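PDB 3JUU: porphyranase B from Zobellia galactanivorans, which cleaves the sulfated galactan porphyran at its beta-1,4 linkages, releasing mostly a sulfated disaccharide, as a family 16 glycoside hydrolase with a jelly-roll beta-sandwich fold. Local coordinates for residues Pro12-Gly17 with Gln25-Ile30; Lys45-Ser50 with Leu238-Glu243; Asp158-Phe163 with Tyr245-Val250. All coordinates share one frame; numbering follows the deposited sequence. Where two conformers were deposited one is given.

Interaction 1: Pro12-Gly17 with Gln25-Ile30. With SO4 (sulfate ion), chain D.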
loop_
_atom_site.group_PDB
_atom_site.type_symbol
_atom_site.label_atom_id
_atom_site.label_comp_id
_atom_site.label_asym_id
_atom_site.label_seq_id
_atom_site.Cartn_x
_atom_site.Cartn_y
_atom_site.Cartn_z
ATOM N N PRO A 12 12.387 -1.048 13.949
ATOM C CA PRO A 12 11.710 -1.809 12.899
ATOM C C PRO A 12 11.852 -3.289 13.062
ATOM O O PRO A 12 12.735 -3.795 13.816
ATOM C CB PRO A 12 12.405 -1.348 11.599
ATOM C CG PRO A 12 12.968 0.010 11.923
ATOM C CD PRO A 12 13.399 -0.158 13.359
ATOM N N HIS A 13 10.978 -4.044 12.398
ATOM C CA HIS A 13 11.078 -5.500 12.463
ATOM C C HIS A 13 12.185 -6.010 11.555
ATOM O O HIS A 13 12.043 -6.000 10.310
ATOM C CB HIS A 13 9.737 -6.136 12.089
ATOM C CG HIS A 13 8.829 -6.329 13.260
ATOM N ND1 HIS A 13 8.320 -7.560 13.610
ATOM C CD2 HIS A 13 8.350 -5.440 14.169
ATOM C CE1 HIS A 13 7.543 -7.415 14.675
ATOM N NE2 HIS A 13 7.551 -6.141 15.033
ATOM N N PHE A 14 13.315 -6.443 12.161
ATOM C CA PHE A 14 14.358 -7.038 11.349
ATOM C C PHE A 14 14.748 -8.299 12.064
ATOM O O PHE A 14 14.943 -8.241 13.307
ATOM C CB PHE A 14 15.614 -6.137 11.236
ATOM C CG PHE A 14 15.405 -4.863 10.504
ATOM C CD1 PHE A 14 14.999 -4.890 9.154
ATOM C CD2 PHE A 14 15.630 -3.617 11.121
ATOM C CE1 PHE A 14 14.855 -3.699 8.453
ATOM C CE2 PHE A 14 15.510 -2.413 10.430
ATOM C CZ PHE A 14 15.068 -2.437 9.102
ATOM N N LYS A 15 14.908 -9.412 11.338
ATOM C CA LYS A 15 15.428 -10.660 11.919
ATOM C C LYS A 15 16.930 -10.439 12.251
ATOM O O LYS A 15 17.525 -9.424 11.855
ATOM C CB LYS A 15 15.334 -11.817 10.896
ATOM C CG LYS A 15 13.901 -12.270 10.533
ATOM C CD LYS A 15 13.326 -13.023 11.712
ATOM C CE LYS A 15 12.122 -13.898 11.330
ATOM N NZ LYS A 15 10.839 -13.097 11.243
ATOM N N PRO A 16 17.530 -11.384 12.988
ATOM C CA PRO A 16 18.928 -11.163 13.355
ATOM C C PRO A 16 19.804 -11.153 12.107
ATOM O O PRO A 16 19.628 -11.993 11.197
ATOM C CB PRO A 16 19.260 -12.395 14.233
ATOM C CG PRO A 16 17.880 -12.843 14.879
ATOM C CD PRO A 16 16.921 -12.563 13.651
ATOM N N GLY A 17 20.699 -10.181 12.023
ATOM C CA GLY A 17 21.512 -10.139 10.864
ATOM C C GLY A 17 20.938 -9.440 9.653
ATOM O O GLY A 17 21.494 -9.621 8.575
ATOM N N GLN A 25 24.278 4.522 14.071
ATOM C CA GLN A 25 22.981 5.080 13.646
ATOM C C GLN A 25 21.895 4.465 14.464
ATOM O O GLN A 25 22.063 3.375 15.039
ATOM C CB GLN A 25 22.717 4.828 12.170
ATOM C CG GLN A 25 23.799 5.326 11.238
ATOM C CD GLN A 25 23.554 5.000 9.779
ATOM O OE1 GLN A 25 23.382 3.852 9.395
ATOM N NE2 GLN A 25 23.510 6.038 8.957
ATOM N N GLU A 26 20.754 5.156 14.518
ATOM C CA GLU A 26 19.603 4.550 15.149
ATOM C C GLU A 26 18.320 4.857 14.364
ATOM O O GLU A 26 18.284 5.786 13.601
ATOM C CB GLU A 26 19.458 5.018 16.598
ATOM C CG GLU A 26 19.371 6.489 16.816
ATOM C CD GLU A 26 19.399 6.802 18.316
ATOM O OE1 GLU A 26 18.586 6.185 19.077
ATOM O OE2 GLU A 26 20.243 7.637 18.733
ATOM N N TRP A 27 17.308 4.030 14.551
ATOM C CA TRP A 27 16.016 4.246 13.870
ATOM C C TRP A 27 15.117 5.039 14.810
ATOM O O TRP A 27 14.975 4.643 15.966
ATOM C CB TRP A 27 15.352 2.899 13.633
ATOM C CG TRP A 27 16.057 2.040 12.648
ATOM C CD1 TRP A 27 16.769 0.937 12.921
ATOM C CD2 TRP A 27 16.103 2.212 11.230
ATOM N NE1 TRP A 27 17.235 0.361 11.756
ATOM C CE2 TRP A 27 16.894 1.145 10.707
ATOM C CE3 TRP A 27 15.592 3.164 10.354
ATOM C CZ2 TRP A 27 17.167 1.001 9.362
ATOM C CZ3 TRP A 27 15.895 3.075 9.022
ATOM C CH2 TRP A 27 16.671 1.965 8.508
ATOM N N LYS A 28 14.498 6.108 14.313
ATOM C CA LYS A 28 13.623 6.962 15.102
ATOM C C LYS A 28 12.197 6.978 14.496
ATOM O O LYS A 28 12.031 7.355 13.317
ATOM C CB LYS A 28 14.216 8.398 15.116
ATOM C CG LYS A 28 13.349 9.451 15.885
ATOM C CD LYS A 28 14.011 10.852 15.882
ATOM C CE LYS A 28 13.048 11.988 16.254
ATOM N NZ LYS A 28 13.482 13.206 15.467
ATOM N N LEU A 29 11.218 6.628 15.321
ATOM C CA LEU A 29 9.798 6.636 14.881
ATOM C C LEU A 29 9.354 7.962 14.397
ATOM O O LEU A 29 9.604 9.013 15.056
ATOM C CB LEU A 29 8.871 6.110 15.986
ATOM C CG LEU A 29 7.476 5.712 15.415
ATOM C CD1 LEU A 29 7.618 4.361 14.718
ATOM C CD2 LEU A 29 6.502 5.549 16.622
ATOM N N ILE A 30 8.756 7.978 13.200
ATOM C CA ILE A 30 8.135 9.194 12.682
ATOM C C ILE A 30 6.660 9.122 13.191
ATOM O O ILE A 30 5.810 8.389 12.639
ATOM C CB ILE A 30 8.163 9.281 11.166
ATOM C CG1 ILE A 30 9.627 9.252 10.657
ATOM C CG2 ILE A 30 7.381 10.530 10.622
ATOM C CD1 ILE A 30 9.635 8.908 9.167
HETATM S S SO4 D . 4.809 -6.104 17.415
HETATM O O1 SO4 D . 5.411 -6.975 18.418
HETATM O O2 SO4 D . 3.932 -5.126 18.074
HETATM O O3 SO4 D . 5.899 -5.425 16.709
HETATM O O4 SO4 D . 4.033 -6.946 16.476
#

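Interaction 2: Lys45-Ser50 with Leu238-Glu243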
loop_
_atom_site.group_PDB
_atom_site.type_symbol
_atom_site.label_atom_id
_atom_site.label_comp_id
_atom_site.label_asym_id
_atom_site.label_seq_id
_atom_site.Cartn_x
_atom_site.Cartn_y
_atom_site.Cartn_z
ATOM N N LYS A 45 -7.029 13.010 12.158
ATOM C CA LYS A 45 -6.046 14.088 12.005
ATOM C C LYS A 45 -4.752 13.485 11.385
ATOM O O LYS A 45 -3.962 14.203 10.842
ATOM C CB LYS A 45 -5.661 14.732 13.354
ATOM C CG LYS A 45 -6.856 15.491 14.088
ATOM C CD LYS A 45 -7.039 16.966 13.651
ATOM C CE LYS A 45 -7.662 17.206 12.216
ATOM N NZ LYS A 45 -9.122 17.612 12.134
ATOM N N LYS A 46 -4.569 12.170 11.503
ATOM C CA LYS A 46 -3.339 11.528 10.980
ATOM C C LYS A 46 -3.621 10.937 9.601
ATOM O O LYS A 46 -2.748 10.948 8.684
ATOM C CB LYS A 46 -2.928 10.433 11.918
ATOM C CG LYS A 46 -1.547 9.800 11.596
ATOM C CD LYS A 46 -1.120 8.858 12.787
ATOM C CE LYS A 46 -0.452 9.642 13.909
ATOM N NZ LYS A 46 -0.158 8.722 15.024
ATOM N N TRP A 47 -4.838 10.415 9.440
ATOM C CA TRP A 47 -5.214 9.644 8.260
ATOM C C TRP A 47 -6.399 10.259 7.559
ATOM O O TRP A 47 -7.333 10.773 8.257
ATOM C CB TRP A 47 -5.557 8.209 8.649
ATOM C CG TRP A 47 -4.465 7.518 9.415
ATOM C CD1 TRP A 47 -4.474 7.203 10.762
ATOM C CD2 TRP A 47 -3.200 7.033 8.891
ATOM N NE1 TRP A 47 -3.280 6.549 11.104
ATOM C CE2 TRP A 47 -2.481 6.447 9.984
ATOM C CE3 TRP A 47 -2.599 7.068 7.610
ATOM C CZ2 TRP A 47 -1.155 5.856 9.844
ATOM C CZ3 TRP A 47 -1.283 6.477 7.448
ATOM C CH2 TRP A 47 -0.576 5.891 8.572
ATOM N N GLN A 48 -6.406 10.153 6.228
ATOM C CA GLN A 48 -7.527 10.651 5.376
ATOM C C GLN A 48 -8.220 9.415 4.877
ATOM O O GLN A 48 -7.615 8.559 4.210
ATOM C CB GLN A 48 -7.067 11.536 4.191
ATOM C CG GLN A 48 -8.187 12.079 3.331
ATOM C CD GLN A 48 -7.670 13.081 2.381
ATOM O OE1 GLN A 48 -6.578 12.897 1.770
ATOM N NE2 GLN A 48 -8.433 14.153 2.193
ATOM N N ILE A 49 -9.519 9.318 5.159
ATOM C CA ILE A 49 -10.304 8.174 4.641
ATOM C C ILE A 49 -11.486 8.618 3.744
ATOM O O ILE A 49 -12.192 7.747 3.222
ATOM C CB ILE A 49 -10.813 7.319 5.796
ATOM C CG1 ILE A 49 -11.873 8.070 6.682
ATOM C CG2 ILE A 49 -9.566 6.788 6.662
ATOM C CD1 ILE A 49 -12.566 7.134 7.761
ATOM N N SER A 50 -11.696 9.939 3.604
ATOM C CA SER A 50 -12.756 10.504 2.722
ATOM C C SER A 50 -12.234 11.848 2.337
ATOM O O SER A 50 -11.378 12.412 3.071
ATOM C CB SER A 50 -14.124 10.654 3.504
ATOM O OG SER A 50 -13.943 11.532 4.581
ATOM N N LEU A 238 1.813 7.849 2.747
ATOM C CA LEU A 238 1.422 6.449 2.870
ATOM C C LEU A 238 0.010 6.194 2.333
ATOM O O LEU A 238 -0.877 7.119 2.303
ATOM C CB LEU A 238 1.478 5.971 4.314
ATOM C CG LEU A 238 2.910 5.789 4.857
ATOM C CD1 LEU A 238 2.869 5.731 6.401
ATOM C CD2 LEU A 238 3.603 4.538 4.309
ATOM N N ARG A 239 -0.169 4.968 1.873
ATOM C CA ARG A 239 -1.464 4.521 1.369
ATOM C C ARG A 239 -1.710 3.098 1.868
ATOM O O ARG A 239 -0.843 2.210 1.698
ATOM C CB ARG A 239 -1.457 4.427 -0.150
ATOM C CG ARG A 239 -1.235 5.775 -0.863
ATOM C CD ARG A 239 -2.591 6.599 -0.873
ATOM N NE ARG A 239 -2.395 7.884 -1.539
ATOM C CZ ARG A 239 -2.075 9.028 -0.929
ATOM N NH1 ARG A 239 -1.776 9.050 0.335
ATOM N NH2 ARG A 239 -2.044 10.145 -1.663
ATOM N N MET A 240 -2.929 2.840 2.382
ATOM C CA MET A 240 -3.394 1.470 2.624
ATOM C C MET A 240 -4.778 1.421 1.927
ATOM O O MET A 240 -5.734 2.127 2.334
ATOM C CB MET A 240 -3.528 1.201 4.155
ATOM C CG MET A 240 -2.147 1.087 4.903
ATOM S SD MET A 240 -1.675 2.828 5.430
ATOM C CE MET A 240 -2.705 3.185 6.858
ATOM N N VAL A 241 -4.884 0.611 0.875
ATOM C CA VAL A 241 -6.019 0.762 -0.056
ATOM C C VAL A 241 -6.504 -0.608 -0.424
ATOM O O VAL A 241 -5.707 -1.556 -0.667
ATOM C CB VAL A 241 -5.614 1.587 -1.327
ATOM C CG1 VAL A 241 -6.710 1.501 -2.458
ATOM C CG2 VAL A 241 -5.314 3.078 -0.917
ATOM N N VAL A 242 -7.821 -0.709 -0.562
ATOM C CA VAL A 242 -8.458 -1.973 -0.955
ATOM C C VAL A 242 -9.346 -1.558 -2.129
ATOM O O VAL A 242 -10.268 -0.738 -1.956
ATOM C CB VAL A 242 -9.331 -2.533 0.235
ATOM C CG1 VAL A 242 -10.270 -3.694 -0.303
ATOM C CG2 VAL A 242 -8.410 -3.058 1.373
ATOM N N GLU A 243 -9.051 -2.059 -3.330
ATOM C CA GLU A 243 -9.637 -1.470 -4.564
ATOM C C GLU A 243 -10.045 -2.604 -5.511
ATOM O O GLU A 243 -9.702 -3.777 -5.254
ATOM C CB GLU A 243 -8.562 -0.645 -5.270
ATOM C CG GLU A 243 -7.552 -1.494 -6.021
ATOM C CD GLU A 243 -6.151 -0.917 -5.889
ATOM O OE1 GLU A 243 -5.732 -0.215 -6.843
ATOM O OE2 GLU A 243 -5.485 -1.178 -4.861
#

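Interaction 3: Asp158-Phe163 with Tyr245-Val250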
loop_
_atom_site.group_PDB
_atom_site.type_symbol
_atom_site.label_atom_id
_atom_site.label_comp_id
_atom_site.label_asym_id
_atom_site.label_seq_id
_atom_site.Cartn_x
_atom_site.Cartn_y
_atom_site.Cartn_z
ATOM N N ASP A 158 -1.331 -15.857 -17.321
ATOM C CA ASP A 158 -0.170 -16.479 -16.711
ATOM C C ASP A 158 0.640 -15.525 -15.802
ATOM O O ASP A 158 1.061 -15.932 -14.726
ATOM C CB ASP A 158 0.716 -17.098 -17.802
ATOM C CG ASP A 158 1.600 -18.220 -17.273
ATOM O OD1 ASP A 158 2.844 -18.024 -17.268
ATOM O OD2 ASP A 158 1.055 -19.272 -16.824
ATOM N N TRP A 159 0.855 -14.277 -16.223
ATOM C CA TRP A 159 1.618 -13.317 -15.394
ATOM C C TRP A 159 1.154 -13.215 -13.889
ATOM O O TRP A 159 1.964 -12.932 -12.975
ATOM C CB TRP A 159 1.681 -11.938 -16.087
ATOM C CG TRP A 159 0.435 -11.031 -15.998
ATOM C CD1 TRP A 159 -0.584 -10.893 -16.960
ATOM C CD2 TRP A 159 0.075 -10.120 -14.909
ATOM N NE1 TRP A 159 -1.538 -9.963 -16.514
ATOM C CE2 TRP A 159 -1.157 -9.473 -15.277
ATOM C CE3 TRP A 159 0.678 -9.775 -13.665
ATOM C CZ2 TRP A 159 -1.798 -8.498 -14.425
ATOM C CZ3 TRP A 159 0.030 -8.809 -12.815
ATOM C CH2 TRP A 159 -1.188 -8.192 -13.215
ATOM N N MET A 160 -0.128 -13.445 -13.635
ATOM C CA MET A 160 -0.695 -13.219 -12.293
ATOM C C MET A 160 -1.134 -14.460 -11.524
ATOM O O MET A 160 -1.695 -14.326 -10.445
ATOM C CB MET A 160 -1.866 -12.209 -12.369
ATOM C CG MET A 160 -2.605 -12.315 -13.694
ATOM S SD MET A 160 -4.206 -11.501 -13.586
ATOM C CE MET A 160 -4.194 -10.440 -15.038
ATOM N N LYS A 161 -0.904 -15.666 -12.057
ATOM C CA LYS A 161 -1.455 -16.858 -11.406
ATOM C C LYS A 161 -1.000 -17.049 -9.934
ATOM O O LYS A 161 -1.671 -17.722 -9.163
ATOM C CB LYS A 161 -1.147 -18.113 -12.237
ATOM C CG LYS A 161 0.327 -18.279 -12.504
ATOM C CD LYS A 161 0.617 -19.430 -13.458
ATOM C CE LYS A 161 2.138 -19.480 -13.686
ATOM N NZ LYS A 161 2.532 -20.711 -14.464
ATOM N N TYR A 162 0.138 -16.448 -9.549
ATOM C CA TYR A 162 0.602 -16.561 -8.128
ATOM C C TYR A 162 0.506 -15.283 -7.361
ATOM O O TYR A 162 1.144 -15.173 -6.291
ATOM C CB TYR A 162 2.076 -16.994 -8.061
ATOM C CG TYR A 162 2.258 -18.303 -8.748
ATOM C CD1 TYR A 162 1.634 -19.458 -8.241
ATOM C CD2 TYR A 162 3.079 -18.406 -9.902
ATOM C CE1 TYR A 162 1.817 -20.703 -8.862
ATOM C CE2 TYR A 162 3.279 -19.636 -10.508
ATOM C CZ TYR A 162 2.619 -20.764 -9.999
ATOM O OH TYR A 162 2.779 -21.975 -10.603
ATOM N N PHE A 163 -0.266 -14.326 -7.880
ATOM C CA PHE A 163 -0.325 -12.993 -7.285
ATOM C C PHE A 163 -0.806 -12.992 -5.819
ATOM O O PHE A 163 -0.528 -12.017 -5.094
ATOM C CB PHE A 163 -1.197 -12.049 -8.154
ATOM C CG PHE A 163 -0.903 -10.607 -7.973
ATOM C CD1 PHE A 163 0.191 -10.046 -8.651
ATOM C CD2 PHE A 163 -1.681 -9.776 -7.149
ATOM C CE1 PHE A 163 0.508 -8.700 -8.513
ATOM C CE2 PHE A 163 -1.368 -8.434 -7.022
ATOM C CZ PHE A 163 -0.263 -7.899 -7.696
ATOM N N TYR A 245 -8.964 -3.954 -9.247
ATOM C CA TYR A 245 -8.057 -3.826 -10.385
ATOM C C TYR A 245 -8.777 -4.276 -11.668
ATOM O O TYR A 245 -9.497 -5.244 -11.654
ATOM C CB TYR A 245 -6.937 -4.853 -10.184
ATOM C CG TYR A 245 -5.974 -4.525 -9.093
ATOM C CD1 TYR A 245 -5.250 -3.353 -9.095
ATOM C CD2 TYR A 245 -5.702 -5.494 -8.090
ATOM C CE1 TYR A 245 -4.225 -3.104 -8.110
ATOM C CE2 TYR A 245 -4.704 -5.260 -7.163
ATOM C CZ TYR A 245 -4.010 -4.062 -7.152
ATOM O OH TYR A 245 -3.026 -3.903 -6.183
ATOM N N ASP A 246 -8.563 -3.568 -12.781
ATOM C CA ASP A 246 -9.207 -3.966 -14.047
ATOM C C ASP A 246 -8.846 -5.358 -14.470
ATOM O O ASP A 246 -9.637 -6.041 -15.162
ATOM C CB ASP A 246 -8.737 -2.992 -15.144
ATOM C CG ASP A 246 -9.439 -1.618 -15.044
ATOM O OD1 ASP A 246 -10.333 -1.382 -14.174
ATOM O OD2 ASP A 246 -9.051 -0.759 -15.812
ATOM N N TRP A 247 -7.649 -5.831 -14.068
ATOM C CA TRP A 247 -7.190 -7.113 -14.569
ATOM C C TRP A 247 -7.642 -8.266 -13.694
ATOM O O TRP A 247 -7.335 -9.424 -14.008
ATOM C CB TRP A 247 -5.633 -7.109 -14.705
ATOM C CG TRP A 247 -4.971 -6.497 -13.522
ATOM C CD1 TRP A 247 -4.586 -5.209 -13.375
ATOM C CD2 TRP A 247 -4.569 -7.178 -12.315
ATOM N NE1 TRP A 247 -3.987 -5.032 -12.165
ATOM C CE2 TRP A 247 -3.936 -6.220 -11.501
ATOM C CE3 TRP A 247 -4.707 -8.472 -11.865
ATOM C CZ2 TRP A 247 -3.434 -6.514 -10.232
ATOM C CZ3 TRP A 247 -4.198 -8.788 -10.566
ATOM C CH2 TRP A 247 -3.573 -7.806 -9.791
ATOM N N ASN A 248 -8.347 -7.944 -12.585
ATOM C CA ASN A 248 -8.905 -8.983 -11.726
ATOM C C ASN A 248 -10.424 -8.700 -11.546
ATOM O O ASN A 248 -10.852 -8.087 -10.533
ATOM C CB ASN A 248 -8.164 -9.012 -10.363
ATOM C CG ASN A 248 -8.206 -10.399 -9.713
ATOM O OD1 ASN A 248 -8.591 -10.517 -8.539
ATOM N ND2 ASN A 248 -7.889 -11.473 -10.502
ATOM N N PRO A 249 -11.225 -9.137 -12.517
ATOM C CA PRO A 249 -12.611 -8.729 -12.564
ATOM C C PRO A 249 -13.536 -9.403 -11.531
ATOM O O PRO A 249 -13.117 -10.276 -10.764
ATOM C CB PRO A 249 -13.064 -9.145 -14.012
ATOM C CG PRO A 249 -12.074 -10.220 -14.427
ATOM C CD PRO A 249 -10.814 -9.900 -13.723
ATOM N N VAL A 250 -14.795 -8.980 -11.561
ATOM C CA VAL A 250 -15.731 -9.410 -10.519
ATOM C C VAL A 250 -16.114 -10.887 -10.816
ATOM O O VAL A 250 -16.381 -11.233 -11.972
ATOM C CB VAL A 250 -17.037 -8.570 -10.665
ATOM C CG1 VAL A 250 -18.080 -9.037 -9.556
ATOM C CG2 VAL A 250 -16.751 -7.048 -10.476
#

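Interaction 1: Pro12-Gly17 with Gln25-Ile30
Trp-27, on strand 26-29, meets Pro-12 and Phe-14 of the N-terminal loop. Starting from the backbone, Trp-27 CB lies 3.6 Å from Pro-12 CD. Beyond it, Trp-27 CG is the atom nearest the proline, with Pro-12 CD again the partner. The five-membered ring of Trp-27 takes the proline over one face: Pro-12 CD sits 3.9 Å from the ring centroid and 30° off the normal, which is CH-pi geometry, while Pro-12 CG leans across toward Trp-27 CD2. Further out the partner changes. Trp-27 NE1 has Phe-14 CE2 at 3.5 Å, at the edge of the phenyl ring, and Trp-27 CZ2 reaches Phe-14 CZ at 4.0 Å. The planes of Phe-14 and the Trp-27 five-membered ring are inclined at 42°, an oblique pairing. The phenyl gets there with CG beside the backbone N and anti to the carbonyl carbon (chi1 -66°).

Nothing polar joins the segments directly; the indole N-H bonds instead to Asp-19, in the loop that connects them. A sulfate, probably from the crystallisation liquor, lies at the edge of the His-13 ring and is hydrogen-bonded to Trp-269 and Arg-271. The chemistry is therefore dispersion and CH-pi contact around the indole, with its one polar atom satisfied by a carboxylate, which probably fixes the ring's rotation.

Interaction 2: Lys45-Ser50 with Leu238-Glu243
Met-240 sets its terminal methyl over one face of the Trp-47 indole, and this is the closer part of the contact. Met-240 CE lies 3.6 Å from Trp-47 CZ3 and 3.9 Å from the centroid of the six-membered ring, only 20° off the normal, so the CH-pi assignment is secure. Bends at chi2 (89°) and chi3 (77°) curl the methionine chain and carry the methyl onto the ring. Met-240 SD stands farther back, 4.9 Å from the same Trp-47 centroid and oblique to it, so the sulfur is the more distant part of this Met-aromatic contact. On the opposite indole face lies the aliphatic CG of Lys-46.

The looser part is at the ring's rim, where Leu-238 CD1 comes near the indole plane at 4.1 Å from Trp-47 CH2. The N-H of the five-membered ring, NE1, is hydrogen-bonded to Asp-35. The solvent side is at the two ends of 45-50, where Lys-45 and Ser-50 are exposed, whereas all three touching residues are buried.

No hydrogen bond crosses between the segments; strand 90-101 pairs with both strand 47-48 and strand 237-242. The indole thus packs across an intervening strand, touching its Val-99, an arrangement belonging to the core of the GH16 jelly-roll sandwich; strand 237-242 leads on to Glu-243, a probable substrate-binding residue.

Interaction 3: Asp158-Phe163 with Tyr245-Val250
Trp-247 and Trp-159 both hold CG between the backbone N and the carbonyl carbon (chi1 44° in Trp-247), a crowded position that turns their indoles toward each other, while Phe-163 uses the rotamer with CG anti to N. Three aromatic side chains meet as a result, with Trp-247 in the middle. The outer edge of Trp-159 points at a face of Trp-247: Trp-159 CH2 is 3.6 Å from Trp-247 CD2, the six-membered centroids are 4.9 Å apart and the planes stand at 62°. Trp-247 in turn presents its own edge to Phe-163, its CH2 lying 3.6 Å from Phe-163 CE2 above the phenyl face. Here the planes of Phe-163 and Trp-247 are closer to perpendicular, at 75°. Both pairs are therefore T-shaped, and Trp-247 serves as face in one and edge in the other.

Met-160 fills the side of this cluster. Its SD approaches Trp-247 CE3 at 3.5 Å in an oblique Met-aromatic contact, and Met-160 CE touches Trp-247 CB at 3.6 Å. Within the first segment, the CG of Met-160 lies over the centre of one Trp-159 face. The other face of Trp-247 is backed by Tyr-245 CB.

Each segment folds into a type I turn, closed by Phe-163 N to Met-160 O and by Asn-248 N to Tyr-245 O. The probable catalytic site is close by: Tyr-245 OH is hydrogen-bonded to Glu-148, the probable proton donor, and Phe-163 lies about 4 Å from that glutamate between side chains. With no direct hydrogen bond between them, the two loops are joined by apolar packing, and the Trp-247 ring, met on face, edge and side, probably sets their relative position.

How the interactions relate
The three contacts share two traits, a tryptophan at the centre and no hydrogen bond between the paired segments, but differ in setting. Interaction 2 is sandwich core, its centre about 9 Å from that of the chain; interaction 1 is also buried, yet its centre is about 20 Å out, where an N-terminal loop packs on a strand. Interaction 3, about 17 Å from the chain centre, is partly buried and joins two loops. Interactions 1 and 3 lie on opposite sides of the chain's centre. The chain leaving strand 237-242 of interaction 2 continues directly into 245-250 of interaction 3. Aliphatic groups meet the tryptophan face in interactions 1 and 2, whereas interaction 3 relies on edge-to-face aromatic pairs.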